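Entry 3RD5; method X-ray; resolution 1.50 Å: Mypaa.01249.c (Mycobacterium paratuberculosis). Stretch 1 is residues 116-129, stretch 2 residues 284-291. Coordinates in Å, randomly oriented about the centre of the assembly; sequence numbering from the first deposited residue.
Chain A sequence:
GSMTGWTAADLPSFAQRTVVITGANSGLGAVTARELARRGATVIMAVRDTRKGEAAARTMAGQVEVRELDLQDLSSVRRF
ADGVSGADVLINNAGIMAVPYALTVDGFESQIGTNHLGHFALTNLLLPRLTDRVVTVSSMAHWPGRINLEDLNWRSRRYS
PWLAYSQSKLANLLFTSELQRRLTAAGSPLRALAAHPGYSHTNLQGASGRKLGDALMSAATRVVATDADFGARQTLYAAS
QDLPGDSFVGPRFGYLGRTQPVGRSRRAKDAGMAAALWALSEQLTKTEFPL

Stretch 1 116-129: HLGHFALTNLLLPR
Stretch 2 (284-291) LTKTEFPL

How does the chain's end lie against the helix? The first stretch continues a helix that begins earlier in the chain, the amides of Phe120 to Leu127 bonding to the carbonyls four residues back; Leu127 and Pro128 have 3-10 geometry. The second stretch leaves its own helix after Thr285; Lys286, with phi/psi of 52/40, turns the backbone and points its CB away. From Thr287 (-128/156) and Glu288 (-139/157) the chain is extended and runs in the same general direction as the helix, with Thr287 CA 5.8 Å from Ala121 CA and Phe289 CA 5.5 Å from Asn124 CA.

What holds the middle together? Asn124, chi1 -81° (m) and chi2 -32°, points toward the tail and donates from ND2 to Thr287 OG1 at 3.2 Å, nearly straight at 173°. It is the only hydrogen bond between the stretches. Thr287 is a p rotamer at 69°, and Thr287 OG1 in turn donates to Thr285 OG1 at 2.9 Å, so the bonds run in a chain from amide to hydroxyl to hydroxyl. Thr285 is also p, at 65°, and its OG1 accepts a weak bond from Thr287 N at 3.4 Å. The other end of the amide fares less well: Asn124 OD1 sits 3.5 Å from Phe289 CA and, though buried, finds no partner in the model.

How do the threonines fit against the earlier helical turns? In its p rotamer Thr285 turns its methyl to the helix, whereas Thr287, also p, turns OG1 to it and lays its methyl alongside. Thr285 CG2 packs 3.6 Å from Leu117 O and 4.0 Å from Leu117 CB, while Thr287 CG2 lies 3.9 Å from Ala121 CB. The backbone also comes near here, with Ala121 CA 3.6 Å from Thr287 OG1. Phe120 leaves CA sideways, yet its t rotamer, with chi2 89°, brings the ring closer: CD2 is 3.5 Å from Thr285 OG1, which lies at the ring edge, near its plane. Leu117 (m, t) meets Leu284 (m, t) methyl to methyl, CD1 to CD1 at 4.0 Å.

What closes the contact at the C-terminus? Packing is mostly apolar here. Pro290, C-gamma endo, places CG 4.0 Å from Leu127 CB and 3.9 Å from Pro128 CG, and the same CG also rests 3.4 Å from the carbonyl Asn124 O. Phe289 points its CB away, but its t rotamer with chi2 76° still brings CE1 within 4.0 Å of Leu127 CD1. Leu291, which bears the terminal carboxylate, starts sideways; chi1 -49° (m) and chi2 179° (t) carry its CD2 to 4.1 Å from Pro128 CA.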

# COMPACT_ATOMS: atom_id res chain seq x y z
N HIS A 116 -5.73 5.06 -2.00
CA HIS A 116 -4.70 5.97 -2.48
C HIS A 116 -4.49 7.20 -1.59
O HIS A 116 -3.38 7.43 -1.09
CB HIS A 116 -4.99 6.40 -3.94
CG HIS A 116 -4.09 7.48 -4.43
ND1 HIS A 116 -2.74 7.30 -4.60
CD2 HIS A 116 -4.35 8.76 -4.77
CE1 HIS A 116 -2.19 8.45 -4.99
NE2 HIS A 116 -3.16 9.35 -5.11
N LEU A 117 -5.51 8.03 -1.41
CA LEU A 117 -5.26 9.34 -0.78
C LEU A 117 -4.80 9.26 0.66
O LEU A 117 -3.90 9.98 1.08
CB LEU A 117 -6.46 10.30 -0.92
CG LEU A 117 -6.81 10.67 -2.37
CD1 LEU A 117 -8.24 11.30 -2.49
CD2 LEU A 117 -5.77 11.61 -3.02
N GLY A 118 -5.38 8.33 1.42
CA GLY A 118 -4.95 8.21 2.82
C GLY A 118 -3.50 7.70 2.91
O GLY A 118 -2.74 8.15 3.75
N HIS A 119 -3.14 6.77 2.04
CA HIS A 119 -1.76 6.27 1.91
C HIS A 119 -0.78 7.33 1.42
O HIS A 119 0.36 7.40 1.87
CB HIS A 119 -1.71 5.02 1.04
CG HIS A 119 -2.17 3.77 1.75
ND1 HIS A 119 -2.98 2.84 1.13
CD2 HIS A 119 -1.83 3.25 2.95
CE1 HIS A 119 -3.14 1.81 1.97
NE2 HIS A 119 -2.49 2.06 3.11
N PHE A 120 -1.24 8.17 0.49
CA PHE A 120 -0.44 9.28 -0.01
C PHE A 120 -0.07 10.22 1.14
O PHE A 120 1.11 10.59 1.31
CB PHE A 120 -1.26 10.03 -1.07
CG PHE A 120 -0.55 11.21 -1.68
CD1 PHE A 120 0.24 11.04 -2.79
CD2 PHE A 120 -0.66 12.48 -1.14
CE1 PHE A 120 0.92 12.11 -3.37
CE2 PHE A 120 0.02 13.56 -1.71
CZ PHE A 120 0.82 13.37 -2.81
N ALA A 121 -1.06 10.62 1.93
CA ALA A 121 -0.82 11.48 3.06
C ALA A 121 0.07 10.82 4.09
O ALA A 121 1.06 11.42 4.58
CB ALA A 121 -2.17 11.87 3.70
N LEU A 122 -0.21 9.57 4.39
CA LEU A 122 0.58 8.82 5.38
C LEU A 122 2.05 8.78 4.97
O LEU A 122 2.98 8.99 5.80
CB LEU A 122 0.06 7.40 5.56
CG LEU A 122 0.81 6.51 6.53
CD1 LEU A 122 0.74 7.10 7.96
CD2 LEU A 122 0.26 5.07 6.47
N THR A 123 2.29 8.45 3.71
CA THR A 123 3.66 8.31 3.20
C THR A 123 4.42 9.64 3.26
O THR A 123 5.56 9.70 3.76
CB THR A 123 3.67 7.73 1.78
OG1 THR A 123 2.98 6.48 1.76
CG2 THR A 123 5.13 7.54 1.29
N ASN A 124 3.78 10.73 2.83
CA ASN A 124 4.47 12.01 2.88
C ASN A 124 4.79 12.40 4.32
O ASN A 124 5.83 13.03 4.57
CB ASN A 124 3.64 13.12 2.24
CG ASN A 124 3.73 13.13 0.75
OD1 ASN A 124 4.78 12.78 0.18
ND2 ASN A 124 2.64 13.60 0.10
N LEU A 125 3.93 12.08 5.26
CA LEU A 125 4.16 12.44 6.66
C LEU A 125 5.24 11.57 7.31
O LEU A 125 6.00 12.08 8.16
CB LEU A 125 2.86 12.34 7.44
CG LEU A 125 1.80 13.37 7.08
CD1 LEU A 125 0.44 12.97 7.62
CD2 LEU A 125 2.21 14.79 7.56
N LEU A 126 5.40 10.32 6.90
CA LEU A 126 6.43 9.43 7.47
C LEU A 126 7.80 9.50 6.79
O LEU A 126 8.82 9.13 7.39
CB LEU A 126 5.94 7.99 7.47
CG LEU A 126 4.79 7.68 8.41
CD1 LEU A 126 4.36 6.18 8.30
CD2 LEU A 126 5.18 8.00 9.86
N LEU A 127 7.84 9.92 5.52
CA LEU A 127 9.06 9.87 4.73
C LEU A 127 10.32 10.43 5.41
O LEU A 127 11.37 9.79 5.29
CB LEU A 127 8.88 10.55 3.37
CG LEU A 127 8.34 9.68 2.25
CD1 LEU A 127 7.95 10.54 1.05
CD2 LEU A 127 9.31 8.58 1.77
N PRO A 128 10.21 11.56 6.12
CA PRO A 128 11.41 12.09 6.79
C PRO A 128 12.00 11.18 7.87
O PRO A 128 13.15 11.44 8.31
CB PRO A 128 10.91 13.40 7.40
CG PRO A 128 9.74 13.76 6.60
CD PRO A 128 9.07 12.47 6.26
N ARG A 129 11.25 10.19 8.32
CA ARG A 129 11.65 9.29 9.40
C ARG A 129 11.70 7.82 8.98
O ARG A 129 11.83 6.94 9.82
CB ARG A 129 10.75 9.49 10.61
CG ARG A 129 10.76 10.96 11.09
CD ARG A 129 10.07 11.15 12.45
NE ARG A 129 8.69 10.75 12.42
CZ ARG A 129 7.69 11.41 11.87
NH1 ARG A 129 7.90 12.56 11.24
NH2 ARG A 129 6.46 10.92 11.94
N LEU A 284 -5.57 17.70 -2.61
CA LEU A 284 -6.67 17.10 -1.90
C LEU A 284 -6.32 16.79 -0.45
O LEU A 284 -7.19 16.88 0.46
CB LEU A 284 -7.12 15.82 -2.61
CG LEU A 284 -7.85 15.98 -3.95
CD1 LEU A 284 -8.01 14.62 -4.63
CD2 LEU A 284 -9.25 16.63 -3.71
N THR A 285 -5.08 16.36 -0.22
CA THR A 285 -4.68 15.87 1.13
C THR A 285 -4.01 16.93 2.01
O THR A 285 -3.84 16.68 3.21
CB THR A 285 -3.78 14.64 1.08
OG1 THR A 285 -2.52 14.97 0.47
CG2 THR A 285 -4.46 13.47 0.33
N LYS A 286 -3.65 18.07 1.43
CA LYS A 286 -2.85 19.09 2.13
C LYS A 286 -1.59 18.50 2.75
O LYS A 286 -1.19 18.86 3.87
CB LYS A 286 -3.73 19.86 3.13
CG LYS A 286 -4.96 20.55 2.44
CD LYS A 286 -4.52 21.33 1.22
CE LYS A 286 -5.65 22.02 0.45
NZ LYS A 286 -5.17 22.28 -0.95
N THR A 287 -0.96 17.60 2.00
CA THR A 287 0.38 17.07 2.30
C THR A 287 1.22 17.23 1.05
O THR A 287 0.71 17.37 -0.06
CB THR A 287 0.41 15.59 2.78
OG1 THR A 287 0.07 14.73 1.68
CG2 THR A 287 -0.54 15.39 3.94
N GLU A 288 2.53 17.29 1.23
CA GLU A 288 3.46 17.45 0.13
C GLU A 288 4.70 16.58 0.31
O GLU A 288 5.04 16.21 1.43
CB GLU A 288 3.88 18.90 -0.06
CG GLU A 288 4.70 19.50 1.02
CD GLU A 288 5.11 20.95 0.73
OE1 GLU A 288 4.49 21.62 -0.14
OE2 GLU A 288 6.08 21.41 1.39
N PHE A 289 5.36 16.28 -0.79
CA PHE A 289 6.64 15.56 -0.76
C PHE A 289 7.63 16.37 0.09
O PHE A 289 7.86 17.55 -0.22
CB PHE A 289 7.19 15.34 -2.17
CG PHE A 289 8.46 14.56 -2.21
CD1 PHE A 289 8.45 13.19 -2.02
CD2 PHE A 289 9.68 15.19 -2.40
CE1 PHE A 289 9.63 12.46 -2.07
CE2 PHE A 289 10.84 14.46 -2.45
CZ PHE A 289 10.84 13.11 -2.25
N PRO A 290 8.24 15.77 1.13
CA PRO A 290 8.97 16.56 2.13
C PRO A 290 10.48 16.53 1.99
O PRO A 290 11.18 17.21 2.78
CB PRO A 290 8.57 15.86 3.42
CG PRO A 290 8.54 14.47 3.01
CD PRO A 290 7.87 14.45 1.68
N LEU A 291 11.03 15.79 1.03
CA LEU A 291 12.48 15.65 0.92
C LEU A 291 13.05 16.53 -0.18
O LEU A 291 12.32 17.23 -0.90
CB LEU A 291 12.89 14.19 0.72
CG LEU A 291 12.28 13.15 1.67
CD1 LEU A 291 12.75 11.72 1.35
CD2 LEU A 291 12.59 13.51 3.13
OXT LEU A 291 14.30 16.56 -0.30